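PDB 3ZXK: HIAXHD3 from Humicola insolens, which hydrolyses alpha-L-arabinofuranosyl side chains, probably of arabinoxylan, as a family 43 glycoside hydrolase that has been engineered to display endo-xylanase activity too. Local coordinates for residues A78-I83 with R503-Y508; A37-A42 with N336-T341; E15-L20 with Y31-F36; G74-Y79 with G433-S438. All blocks are in the same frame, centred on the assembly; numbering follows the deposited sequence. Where two conformers were deposited one is given.

Interaction 1 (A78-I83 with R503-Y508); sequences AYVKGI and RYFTGY
Val80 reaches across to Tyr504 and Phe505 with both of its methyl groups, and the way they part decides the contact. CG1 lies anti to the backbone N (chi1 -156°) and meets the rim of Phe505 in the plane of that ring, 3.6 Å from Val80 CG1 to Phe505 CD2; the two side chains stand at about a right angle. CG2 goes instead to the Tyr504 ring, with 3.5 Å between Val80 CG2 and Tyr504 CD1. The tyrosines meet rim to rim rather than stacked: Tyr504 OH sits at the edge of the Tyr79 ring, 3.6 Å from Tyr79 CD1, and Tyr79 CD1 lies in the plane of the Tyr504 ring. Val80 is brought forward by a type II beta turn from Ala78 to Lys81, closed by a bond of 3.0 Å from Lys81 N to Ala78 O. An alanine at Tyr504 would probably open a gap beside Val80 CG2 and Tyr79 CD1 and leave Tyr38 OH without its hydroxyl partner. No hydrogen bond crosses between the segments. The phenolic ends are satisfied elsewhere, Tyr504 OH by Tyr38 OH and Tyr79 OH by Phe366 O and Asn336 ND2. Shape and van der Waals contact therefore join the family 43 part to the C-terminal concanavalin A-like part here, beside Phe505, which touches a bound xylose.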
loop_
_atom_site.group_PDB
_atom_site.type_symbol
_atom_site.label_atom_id
_atom_site.label_comp_id
_atom_site.label_asym_id
_atom_site.label_seq_id
_atom_site.Cartn_x
_atom_site.Cartn_y
_atom_site.Cartn_z
ATOM N N ALA A 78 -14.730 -5.078 6.493
ATOM C CA ALA A 78 -14.558 -4.761 5.073
ATOM C C ALA A 78 -13.206 -5.304 4.593
ATOM O O ALA A 78 -12.593 -4.762 3.673
ATOM C CB ALA A 78 -14.654 -3.249 4.826
ATOM N N TYR A 79 -12.732 -6.370 5.234
ATOM C CA TYR A 79 -11.493 -7.014 4.810
ATOM C C TYR A 79 -11.479 -7.290 3.310
ATOM O O TYR A 79 -12.405 -7.920 2.782
ATOM C CB TYR A 79 -11.223 -8.308 5.585
ATOM C CG TYR A 79 -10.695 -8.080 6.965
ATOM C CD1 TYR A 79 -9.363 -7.665 7.164
ATOM C CD2 TYR A 79 -11.508 -8.284 8.072
ATOM C CE1 TYR A 79 -8.864 -7.476 8.458
ATOM C CE2 TYR A 79 -11.032 -8.062 9.373
ATOM C CZ TYR A 79 -9.715 -7.686 9.562
ATOM O OH TYR A 79 -9.255 -7.472 10.842
ATOM N N VAL A 80 -10.400 -6.846 2.648
ATOM C CA VAL A 80 -10.130 -7.126 1.223
ATOM C C VAL A 80 -11.162 -6.436 0.308
ATOM O O VAL A 80 -11.251 -6.729 -0.880
ATOM C CB VAL A 80 -9.914 -8.642 0.894
ATOM C CG1 VAL A 80 -9.099 -8.819 -0.381
ATOM C CG2 VAL A 80 -9.255 -9.368 2.037
ATOM N N LYS A 81 -11.934 -5.519 0.868
ATOM C CA LYS A 81 -12.773 -4.634 0.070
ATOM C C LYS A 81 -12.039 -3.306 -0.078
ATOM O O LYS A 81 -10.854 -3.302 -0.391
ATOM C CB LYS A 81 -14.190 -4.532 0.653
ATOM C CG LYS A 81 -14.921 -5.890 0.654
ATOM C CD LYS A 81 -16.326 -5.741 1.190
ATOM C CE LYS A 81 -17.088 -7.046 1.132
ATOM N NZ LYS A 81 -18.358 -6.967 1.913
ATOM N N GLY A 82 -12.730 -2.191 0.112
ATOM C CA GLY A 82 -12.077 -0.890 0.076
ATOM C C GLY A 82 -11.383 -0.578 -1.238
ATOM O O GLY A 82 -11.924 -0.838 -2.304
ATOM N N ILE A 83 -10.199 0.015 -1.138
ATOM C CA ILE A 83 -9.536 0.584 -2.294
ATOM C C ILE A 83 -8.772 -0.471 -3.081
ATOM O O ILE A 83 -7.770 -1.022 -2.619
ATOM C CB ILE A 83 -8.589 1.729 -1.881
ATOM C CG1 ILE A 83 -9.416 2.854 -1.242
ATOM C CG2 ILE A 83 -7.746 2.210 -3.071
ATOM C CD1 ILE A 83 -8.570 3.977 -0.622
ATOM N N ARG A 503 -4.701 -14.256 -2.168
ATOM C CA ARG A 503 -6.111 -13.860 -2.043
ATOM C C ARG A 503 -6.433 -12.657 -1.145
ATOM O O ARG A 503 -7.352 -11.891 -1.449
ATOM C CB ARG A 503 -6.988 -15.070 -1.708
ATOM C CG ARG A 503 -6.940 -16.136 -2.801
ATOM C CD ARG A 503 -8.070 -17.144 -2.726
ATOM N NE ARG A 503 -7.965 -18.118 -3.814
ATOM C CZ ARG A 503 -8.515 -17.985 -5.021
ATOM N NH1 ARG A 503 -9.232 -16.911 -5.325
ATOM N NH2 ARG A 503 -8.352 -18.941 -5.934
ATOM N N TYR A 504 -5.652 -12.460 -0.083
ATOM C CA TYR A 504 -5.806 -11.265 0.764
ATOM C C TYR A 504 -5.241 -9.999 0.100
ATOM O O TYR A 504 -5.487 -8.895 0.563
ATOM C CB TYR A 504 -5.123 -11.539 2.105
ATOM C CG TYR A 504 -5.326 -10.492 3.177
ATOM C CD1 TYR A 504 -6.516 -10.449 3.905
ATOM C CD2 TYR A 504 -4.319 -9.567 3.482
ATOM C CE1 TYR A 504 -6.721 -9.509 4.904
ATOM C CE2 TYR A 504 -4.500 -8.624 4.490
ATOM C CZ TYR A 504 -5.695 -8.585 5.198
ATOM O OH TYR A 504 -5.856 -7.625 6.182
ATOM N N PHE A 505 -4.446 -10.206 -0.937
ATOM C CA PHE A 505 -3.819 -9.165 -1.767
ATOM C C PHE A 505 -2.702 -8.399 -1.076
ATOM O O PHE A 505 -1.574 -8.395 -1.567
ATOM C CB PHE A 505 -4.849 -8.221 -2.417
ATOM C CG PHE A 505 -5.670 -8.869 -3.504
ATOM C CD1 PHE A 505 -5.110 -9.179 -4.741
ATOM C CD2 PHE A 505 -7.004 -9.175 -3.277
ATOM C CE1 PHE A 505 -5.883 -9.775 -5.740
ATOM C CE2 PHE A 505 -7.780 -9.788 -4.261
ATOM C CZ PHE A 505 -7.219 -10.084 -5.494
ATOM N N THR A 506 -2.996 -7.753 0.044
ATOM C CA THR A 506 -1.986 -7.001 0.780
ATOM C C THR A 506 -0.896 -7.945 1.309
ATOM O O THR A 506 -1.174 -9.085 1.633
ATOM C CB THR A 506 -2.684 -6.309 1.972
ATOM O OG1 THR A 506 -3.706 -5.464 1.447
ATOM C CG2 THR A 506 -1.704 -5.445 2.812
ATOM N N GLY A 507 0.342 -7.483 1.382
ATOM C CA GLY A 507 1.404 -8.292 1.960
ATOM C C GLY A 507 1.364 -8.341 3.474
ATOM O O GLY A 507 0.527 -7.690 4.119
ATOM N N TYR A 508 2.251 -9.162 4.042
ATOM C CA TYR A 508 2.417 -9.179 5.478
ATOM C C TYR A 508 2.849 -7.829 5.998
ATOM O O TYR A 508 3.718 -7.161 5.381
ATOM C CB TYR A 508 3.466 -10.207 5.883
ATOM C CG TYR A 508 2.863 -11.570 6.128
ATOM C CD1 TYR A 508 2.285 -11.889 7.359
ATOM C CD2 TYR A 508 2.830 -12.533 5.122
ATOM C CE1 TYR A 508 1.745 -13.146 7.596
ATOM C CE2 TYR A 508 2.264 -13.807 5.341
ATOM C CZ TYR A 508 1.703 -14.101 6.590
ATOM O OH TYR A 508 1.159 -15.328 6.858
#

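Interaction 2 (A37-A42 with N336-T341); sequences AYSPGA and NHNPDT
Tyr38 and Asn336 pair across this contact as neighbours in an antiparallel sheet, and the interactions fall into three kinds. The first is backbone pairing. Tyr38 and Asn336 form a non-hydrogen-bonded pair, and on one side of it His337 N gives a weak bond to Ala37 O, 2.9 Å long and bent to 129°; on the other, Ser39 bonds through its backbone to Trp335. The second kind is polar and runs through side chains. Ser39 OG, anti to its own backbone N (chi1 177°), donates to Asn338 OD1 over 2.6 Å, approaching in the plane of the amide carbonyl. The amide nitrogen of Asn338 is held in turn by Asp70 and Leu63. Within the 336-341 segment, His337 ND1 donates to Asn336 OD1 at 2.9 Å; the acceptor lies in the imidazole plane, while the donor stands above the amide plane. His337 NE2 is bonded to Ala78 N, so the ring is gripped at both nitrogens and its rotation is fixed. The third kind involves pi systems and uses the ring so held: Ala37 CB sits over the centre of the His337 face, 4.0 Å from the ring centroid to Ala37 CB, a CH-pi contact. From outside the two segments, Arg509 makes a cation-pi contact with the Tyr38 ring. Together these features are those of edge-strand addition: 38-39, from the family 43 part, becomes an outermost strand of an eight-stranded antiparallel sheet belonging otherwise to the C-terminal beta-sandwich.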
loop_
_atom_site.group_PDB
_atom_site.type_symbol
_atom_site.label_atom_id
_atom_site.label_comp_id
_atom_site.label_asym_id
_atom_site.label_seq_id
_atom_site.Cartn_x
_atom_site.Cartn_y
_atom_site.Cartn_z
ATOM N N ALA A 37 -8.754 -2.162 2.970
ATOM C CA ALA A 37 -9.418 -1.597 4.147
ATOM C C ALA A 37 -8.450 -0.923 5.124
ATOM O O ALA A 37 -8.835 -0.562 6.233
ATOM C CB ALA A 37 -10.268 -2.660 4.857
ATOM N N TYR A 38 -7.209 -0.702 4.708
ATOM C CA TYR A 38 -6.252 0.029 5.560
ATOM C C TYR A 38 -6.521 1.541 5.506
ATOM O O TYR A 38 -6.951 2.067 4.497
ATOM C CB TYR A 38 -4.816 -0.351 5.173
ATOM C CG TYR A 38 -4.537 -1.825 5.527
ATOM C CD1 TYR A 38 -4.102 -2.181 6.781
ATOM C CD2 TYR A 38 -4.734 -2.861 4.587
ATOM C CE1 TYR A 38 -3.857 -3.520 7.119
ATOM C CE2 TYR A 38 -4.502 -4.194 4.899
ATOM C CZ TYR A 38 -4.048 -4.526 6.175
ATOM O OH TYR A 38 -3.806 -5.858 6.524
ATOM N N SER A 39 -6.375 2.206 6.628
ATOM C CA SER A 39 -6.846 3.591 6.775
ATOM C C SER A 39 -5.790 4.423 7.510
ATOM O O SER A 39 -5.440 4.094 8.647
ATOM C CB SER A 39 -8.127 3.577 7.615
ATOM O OG SER A 39 -8.592 4.912 7.839
ATOM N N PRO A 40 -5.307 5.535 6.935
ATOM C CA PRO A 40 -5.712 6.192 5.711
ATOM C C PRO A 40 -5.408 5.333 4.496
ATOM O O PRO A 40 -4.541 4.453 4.537
ATOM C CB PRO A 40 -4.858 7.487 5.693
ATOM C CG PRO A 40 -3.690 7.173 6.544
ATOM C CD PRO A 40 -4.234 6.283 7.627
ATOM N N GLY A 41 -6.101 5.640 3.414
ATOM C CA GLY A 41 -5.951 4.884 2.183
ATOM C C GLY A 41 -5.286 5.676 1.075
ATOM O O GLY A 41 -5.178 6.903 1.153
ATOM N N ALA A 42 -4.872 4.941 0.034
ATOM C CA ALA A 42 -4.344 5.513 -1.214
ATOM C C ALA A 42 -3.104 6.369 -1.002
ATOM O O ALA A 42 -3.127 7.583 -1.250
ATOM C CB ALA A 42 -5.413 6.276 -2.005
ATOM N N ASN A 336 -5.654 -0.840 10.613
ATOM C CA ASN A 336 -6.518 -1.881 10.049
ATOM C C ASN A 336 -7.982 -1.424 10.211
ATOM O O ASN A 336 -8.493 -1.395 11.319
ATOM C CB ASN A 336 -6.270 -3.206 10.776
ATOM C CG ASN A 336 -7.321 -4.240 10.437
ATOM O OD1 ASN A 336 -7.835 -4.249 9.320
ATOM N ND2 ASN A 336 -7.667 -5.087 11.392
ATOM N N HIS A 337 -8.633 -1.024 9.110
ATOM C CA HIS A 337 -9.947 -0.316 9.126
ATOM C C HIS A 337 -9.822 1.071 9.767
ATOM O O HIS A 337 -8.779 1.396 10.323
ATOM C CB HIS A 337 -11.070 -1.158 9.775
ATOM C CG HIS A 337 -11.446 -2.428 9.007
ATOM N ND1 HIS A 337 -10.605 -3.462 8.817
ATOM C CD2 HIS A 337 -12.662 -2.804 8.437
ATOM C CE1 HIS A 337 -11.236 -4.440 8.133
ATOM N NE2 HIS A 337 -12.501 -4.057 7.933
ATOM N N ASN A 338 -10.839 1.911 9.654
ATOM C CA ASN A 338 -10.783 3.225 10.271
ATOM C C ASN A 338 -10.613 3.087 11.773
ATOM O O ASN A 338 -11.214 2.202 12.416
ATOM C CB ASN A 338 -12.055 4.013 10.036
ATOM C CG ASN A 338 -12.193 4.491 8.628
ATOM O OD1 ASN A 338 -11.210 4.766 7.929
ATOM N ND2 ASN A 338 -13.430 4.633 8.209
ATOM N N PRO A 339 -9.791 3.965 12.353
ATOM C CA PRO A 339 -9.595 3.931 13.788
ATOM C C PRO A 339 -10.779 4.544 14.556
ATOM O O PRO A 339 -11.538 5.361 13.991
ATOM C CB PRO A 339 -8.330 4.786 13.957
ATOM C CG PRO A 339 -8.443 5.796 12.878
ATOM C CD PRO A 339 -8.969 5.001 11.711
ATOM N N ASP A 340 -10.949 4.129 15.808
ATOM C CA ASP A 340 -11.788 4.863 16.763
ATOM C C ASP A 340 -10.921 5.990 17.347
ATOM O O ASP A 340 -10.023 5.758 18.168
ATOM C CB ASP A 340 -12.304 3.925 17.858
ATOM C CG ASP A 340 -13.197 4.624 18.880
ATOM O OD1 ASP A 340 -13.185 5.879 18.958
ATOM O OD2 ASP A 340 -13.904 3.904 19.617
ATOM N N THR A 341 -11.188 7.210 16.903
ATOM C CA THR A 341 -10.325 8.317 17.277
ATOM C C THR A 341 -10.448 8.720 18.744
ATOM O O THR A 341 -9.580 9.413 19.257
ATOM C CB THR A 341 -10.598 9.565 16.414
ATOM O OG1 THR A 341 -11.949 9.994 16.645
ATOM C CG2 THR A 341 -10.382 9.250 14.932
#

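Interaction 3 (E15-L20 with Y31-F36); sequences EDHPAL and YSSSTF
Leu20 and Tyr31 pack at the start of the first four-stranded sheet, a blade of the five-bladed beta-propeller found in family 43 enzymes. The loop 15-20 leads into the strand 21-25, and it lies against the end of the neighbouring strand 28-32. The tight side is here. Leu20 CB presses onto one face of the Tyr31 ring, offset toward the rim, with 3.4 Å between Leu20 CB and Tyr31 CZ. From there the leucine branch continues to CD2, and Leu20 CD2 lies 3.3 Å from Tyr31 OH. Tyr31 OH donates to His17 O over 2.9 Å, in the carbonyl plane and on a lone pair, while Trp53 meets the ring edge-to-face. A phenylalanine in place of Tyr31 would probably leave His17 O without this donor and the ring less firmly fixed. Next along, His17 ND1 and Ser33 OG share a nearly straight hydrogen bond of 2.8 Å in which either may be the donor. Ser34 N donates to Pro18 O at 3.0 Å, tilted from the carbonyl plane. Beyond this bond direct contacts thin out and a water takes part: it donates to Ala19 O at 2.8 Å, while its link to Ser34 OG is doubtful because Ser34 has two conformers. The Ser34 hydroxyl is also hydrogen-bonded to Trp84 O. The side chain of Pro18 comes to about 7 Å from a bound arabinofuranose. Back on the tight side, Leu20 CA directs its hydrogen at Ser32 O, 3.2 Å from Leu20 CA to Ser32 O.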
loop_
_atom_site.group_PDB
_atom_site.type_symbol
_atom_site.label_atom_id
_atom_site.label_comp_id
_atom_site.label_asym_id
_atom_site.label_seq_id
_atom_site.Cartn_x
_atom_site.Cartn_y
_atom_site.Cartn_z
ATOM N N GLU A 15 8.624 -2.670 -0.935
ATOM C CA GLU A 15 7.502 -2.529 0.003
ATOM C C GLU A 15 6.223 -2.634 -0.820
ATOM O O GLU A 15 6.168 -2.173 -1.971
ATOM C CB GLU A 15 7.552 -1.183 0.751
ATOM C CG GLU A 15 8.689 -1.055 1.779
ATOM C CD GLU A 15 8.675 0.252 2.580
ATOM O OE1 GLU A 15 7.585 0.843 2.698
ATOM O OE2 GLU A 15 9.751 0.705 3.080
ATOM N N ASP A 16 5.187 -3.228 -0.228
ATOM C CA ASP A 16 3.920 -3.534 -0.888
ATOM C C ASP A 16 3.153 -2.257 -1.278
ATOM O O ASP A 16 2.531 -1.636 -0.427
ATOM C CB ASP A 16 3.101 -4.385 0.083
ATOM C CG ASP A 16 1.772 -4.799 -0.451
ATOM O OD1 ASP A 16 1.677 -5.108 -1.656
ATOM O OD2 ASP A 16 0.825 -4.858 0.370
ATOM N N HIS A 17 3.149 -1.919 -2.568
ATOM C CA HIS A 17 2.484 -0.688 -3.112
ATOM C C HIS A 17 1.820 -1.058 -4.420
ATOM O O HIS A 17 2.264 -0.666 -5.504
ATOM C CB HIS A 17 3.459 0.512 -3.199
ATOM C CG HIS A 17 3.611 1.270 -1.893
ATOM N ND1 HIS A 17 2.627 2.054 -1.382
ATOM C CD2 HIS A 17 4.648 1.307 -0.978
ATOM C CE1 HIS A 17 3.036 2.581 -0.207
ATOM N NE2 HIS A 17 4.273 2.127 0.037
ATOM N N PRO A 18 0.745 -1.852 -4.345
ATOM C CA PRO A 18 0.139 -2.426 -5.550
ATOM C C PRO A 18 -0.704 -1.469 -6.366
ATOM O O PRO A 18 -1.054 -0.373 -5.891
ATOM C CB PRO A 18 -0.812 -3.485 -4.984
ATOM C CG PRO A 18 -1.220 -2.918 -3.668
ATOM C CD PRO A 18 0.058 -2.323 -3.130
ATOM N N ALA A 19 -1.038 -1.897 -7.590
ATOM C CA ALA A 19 -1.944 -1.156 -8.487
ATOM C C ALA A 19 -1.500 0.277 -8.759
ATOM O O ALA A 19 -2.310 1.202 -8.829
ATOM C CB ALA A 19 -3.386 -1.199 -7.986
ATOM N N LEU A 20 -0.204 0.445 -8.962
ATOM C CA LEU A 20 0.391 1.767 -9.027
ATOM C C LEU A 20 -0.091 2.581 -10.221
ATOM O O LEU A 20 -0.368 2.024 -11.291
ATOM C CB LEU A 20 1.922 1.655 -8.981
ATOM C CG LEU A 20 2.626 1.066 -10.211
ATOM C CD1 LEU A 20 3.040 2.179 -11.177
ATOM C CD2 LEU A 20 3.834 0.236 -9.790
ATOM N N TYR A 31 3.469 8.609 -7.268
ATOM C CA TYR A 31 3.082 7.182 -7.383
ATOM C C TYR A 31 1.950 7.011 -6.403
ATOM O O TYR A 31 2.086 7.369 -5.224
ATOM C CB TYR A 31 4.296 6.381 -6.919
ATOM C CG TYR A 31 4.264 4.869 -6.859
ATOM C CD1 TYR A 31 3.291 4.170 -6.134
ATOM C CD2 TYR A 31 5.293 4.144 -7.452
ATOM C CE1 TYR A 31 3.334 2.780 -6.022
ATOM C CE2 TYR A 31 5.325 2.763 -7.353
ATOM C CZ TYR A 31 4.369 2.091 -6.642
ATOM O OH TYR A 31 4.502 0.721 -6.605
ATOM N N SER A 32 0.831 6.497 -6.889
ATOM C CA SER A 32 -0.356 6.236 -6.083
ATOM C C SER A 32 -0.634 4.735 -6.028
ATOM O O SER A 32 -0.575 4.075 -7.059
ATOM C CB SER A 32 -1.536 6.997 -6.690
ATOM O OG SER A 32 -2.759 6.700 -6.038
ATOM N N SER A 33 -0.958 4.203 -4.848
ATOM C CA SER A 33 -1.169 2.758 -4.657
ATOM C C SER A 33 -2.481 2.409 -3.947
ATOM O O SER A 33 -3.190 3.310 -3.441
ATOM C CB SER A 33 0.035 2.076 -3.976
ATOM O OG SER A 33 0.166 2.502 -2.632
ATOM N N SER A 34 -2.793 1.103 -3.906
ATOM C CA SER A 34 -4.049 0.623 -3.326
ATOM C C SER A 34 -3.872 -0.020 -1.968
ATOM O O SER A 34 -2.855 -0.687 -1.685
ATOM C CB SER A 34 -4.659 -0.400 -4.263
ATOM O OG SER A 34 -4.829 0.187 -5.526
ATOM N N THR A 35 -4.874 0.190 -1.113
ATOM C CA THR A 35 -4.750 -0.173 0.297
ATOM C C THR A 35 -5.930 -0.933 0.895
ATOM O O THR A 35 -5.943 -1.158 2.081
ATOM C CB THR A 35 -4.551 1.090 1.153
ATOM O OG1 THR A 35 -5.339 2.152 0.596
ATOM C CG2 THR A 35 -3.054 1.528 1.155
ATOM N N PHE A 36 -6.924 -1.312 0.093
ATOM C CA PHE A 36 -8.003 -2.176 0.624
ATOM C C PHE A 36 -8.695 -1.501 1.823
ATOM O O PHE A 36 -9.156 -0.360 1.677
ATOM C CB PHE A 36 -7.485 -3.629 0.829
ATOM C CG PHE A 36 -6.970 -4.212 -0.466
ATOM C CD1 PHE A 36 -5.663 -3.955 -0.917
ATOM C CD2 PHE A 36 -7.849 -4.912 -1.308
ATOM C CE1 PHE A 36 -5.235 -4.432 -2.158
ATOM C CE2 PHE A 36 -7.426 -5.386 -2.547
ATOM C CZ PHE A 36 -6.117 -5.153 -2.958
HETATM O O HOH W 1 -4.483 2.202 -7.280
#

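Interaction 4 (G74-Y79 with G433-S438); sequences GTPGAY and GWRTAS
Trp434 O is buried against Thr75 and Pro76 with no hydrogen-bond partner in the model, the oddest feature of an otherwise ordinary surface contact. What it meets is carbon: 3.4 Å separates it from Pro76 CA, in a CA-H...O contact, and Thr75 CB also lies against it. Two residues further along, Thr436 N donates to Thr75 OG1 over 3.1 Å at 151°. Thr75 OG1 lies between its own backbone N and carbonyl carbon (chi1 61°), which sets it facing Thr436 N. The Thr436 hydroxyl has Asp364 as a partner. A cis peptide links Thr75 to Pro76. The proline ring runs side by side with Arg435, pointing the same way, with Pro76 CD 4.1 Å from Arg435 CG and Pro76 CG over one face of the guanidinium. At the other end, Tyr79 CB and Trp434 CB touch at 4.1 Å. No helix takes part. A loop between strands 54-58 and 87-91 rests on the lead into strand 436-448, an outermost strand of the eight-stranded sheet; the next strand, 418-429, contributes Leu429, which touches Thr75 and Trp434.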
loop_
_atom_site.group_PDB
_atom_site.type_symbol
_atom_site.label_atom_id
_atom_site.label_comp_id
_atom_site.label_asym_id
_atom_site.label_seq_id
_atom_site.Cartn_x
_atom_site.Cartn_y
_atom_site.Cartn_z
ATOM N N GLY A 74 -16.768 -6.997 14.072
ATOM C CA GLY A 74 -15.892 -8.115 13.809
ATOM C C GLY A 74 -15.890 -8.527 12.353
ATOM O O GLY A 74 -16.398 -7.815 11.484
ATOM N N THR A 75 -15.299 -9.693 12.099
ATOM C CA THR A 75 -15.172 -10.228 10.750
ATOM C C THR A 75 -16.547 -10.504 10.151
ATOM O O THR A 75 -17.458 -10.870 10.869
ATOM C CB THR A 75 -14.288 -11.484 10.731
ATOM O OG1 THR A 75 -14.854 -12.536 11.553
ATOM C CG2 THR A 75 -12.898 -11.094 11.199
ATOM N N PRO A 76 -16.691 -10.343 8.832
ATOM C CA PRO A 76 -15.644 -10.031 7.846
ATOM C C PRO A 76 -15.332 -8.557 7.655
ATOM O O PRO A 76 -14.509 -8.208 6.799
ATOM C CB PRO A 76 -16.210 -10.670 6.561
ATOM C CG PRO A 76 -17.672 -10.541 6.712
ATOM C CD PRO A 76 -17.964 -10.732 8.179
ATOM N N GLY A 77 -15.923 -7.696 8.476
ATOM C CA GLY A 77 -15.687 -6.254 8.376
ATOM C C GLY A 77 -15.772 -5.779 6.942
ATOM O O GLY A 77 -16.760 -6.057 6.261
ATOM N N ALA A 78 -14.730 -5.078 6.493
ATOM C CA ALA A 78 -14.558 -4.761 5.073
ATOM C C ALA A 78 -13.206 -5.304 4.593
ATOM O O ALA A 78 -12.593 -4.762 3.673
ATOM C CB ALA A 78 -14.654 -3.249 4.826
ATOM N N TYR A 79 -12.732 -6.370 5.234
ATOM C CA TYR A 79 -11.493 -7.014 4.810
ATOM C C TYR A 79 -11.479 -7.290 3.310
ATOM O O TYR A 79 -12.405 -7.920 2.782
ATOM C CB TYR A 79 -11.223 -8.308 5.585
ATOM C CG TYR A 79 -10.695 -8.080 6.965
ATOM C CD1 TYR A 79 -9.363 -7.665 7.164
ATOM C CD2 TYR A 79 -11.508 -8.284 8.072
ATOM C CE1 TYR A 79 -8.864 -7.476 8.458
ATOM C CE2 TYR A 79 -11.032 -8.062 9.373
ATOM C CZ TYR A 79 -9.715 -7.686 9.562
ATOM O OH TYR A 79 -9.255 -7.472 10.842
ATOM N N GLY A 433 -14.645 -15.653 2.166
ATOM C CA GLY A 433 -15.556 -14.738 2.848
ATOM C C GLY A 433 -14.915 -13.901 3.928
ATOM O O GLY A 433 -15.535 -12.957 4.403
ATOM N N TRP A 434 -13.703 -14.262 4.355
ATOM C CA TRP A 434 -12.943 -13.505 5.381
ATOM C C TRP A 434 -13.542 -13.441 6.760
ATOM O O TRP A 434 -13.263 -12.473 7.526
ATOM C CB TRP A 434 -12.603 -12.100 4.886
ATOM C CG TRP A 434 -11.977 -12.171 3.535
ATOM C CD1 TRP A 434 -12.513 -11.755 2.320
ATOM C CD2 TRP A 434 -10.675 -12.761 3.198
ATOM N NE1 TRP A 434 -11.633 -12.007 1.301
ATOM C CE2 TRP A 434 -10.523 -12.622 1.752
ATOM C CE3 TRP A 434 -9.657 -13.372 3.933
ATOM C CZ2 TRP A 434 -9.371 -13.049 1.085
ATOM C CZ3 TRP A 434 -8.513 -13.817 3.252
ATOM C CH2 TRP A 434 -8.378 -13.655 1.858
ATOM N N ARG A 435 -14.348 -14.459 7.101
ATOM C CA ARG A 435 -14.727 -14.689 8.496
ATOM C C ARG A 435 -13.587 -15.356 9.248
ATOM O O ARG A 435 -12.742 -16.020 8.662
ATOM C CB ARG A 435 -15.998 -15.525 8.572
ATOM C CG ARG A 435 -17.223 -14.733 8.161
ATOM C CD ARG A 435 -18.436 -15.608 7.902
ATOM N NE ARG A 435 -19.512 -14.825 7.286
ATOM C CZ ARG A 435 -19.536 -14.430 6.011
ATOM N NH1 ARG A 435 -18.539 -14.734 5.178
ATOM N NH2 ARG A 435 -20.562 -13.719 5.565
ATOM N N THR A 436 -13.522 -15.141 10.546
ATOM C CA THR A 436 -12.488 -15.787 11.345
ATOM C C THR A 436 -12.588 -17.325 11.327
ATOM O O THR A 436 -13.652 -17.905 11.563
ATOM C CB THR A 436 -12.491 -15.226 12.788
ATOM O OG1 THR A 436 -12.262 -13.821 12.741
ATOM C CG2 THR A 436 -11.373 -15.827 13.615
ATOM N N ALA A 437 -11.462 -17.975 11.043
ATOM C CA ALA A 437 -11.390 -19.435 11.077
ATOM C C ALA A 437 -10.777 -19.914 12.383
ATOM O O ALA A 437 -11.143 -20.973 12.878
ATOM C CB ALA A 437 -10.610 -19.964 9.882
ATOM N N SER A 438 -9.845 -19.140 12.933
ATOM C CA SER A 438 -9.221 -19.433 14.233
ATOM C C SER A 438 -8.775 -18.161 14.954
ATOM O O SER A 438 -8.155 -17.281 14.356
ATOM C CB SER A 438 -8.001 -20.336 14.054
ATOM O OG SER A 438 -7.435 -20.646 15.328
#

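How the interactions relate
Interactions 1, 2 and 4 all join the family 43 part to the C-terminal concanavalin A-like part, whereas interaction 3 stays within the first. Interactions 1, 2 and 3 are buried; interaction 4 lies at the surface. The loop holding 74-83 serves both 1 and 4, where Trp434 packs on Val80, and interactions 1 and 2 meet at Tyr504 and Tyr38. Interactions 2 and 4 reach opposite edges of the same eight-stranded sheet. Chemistry follows place: apolar packing in 1, strand pairing with buried polar bonds in 2, bonds between a loop and the end of a strand with the loop after it in 3, and sparse polar contact in 4.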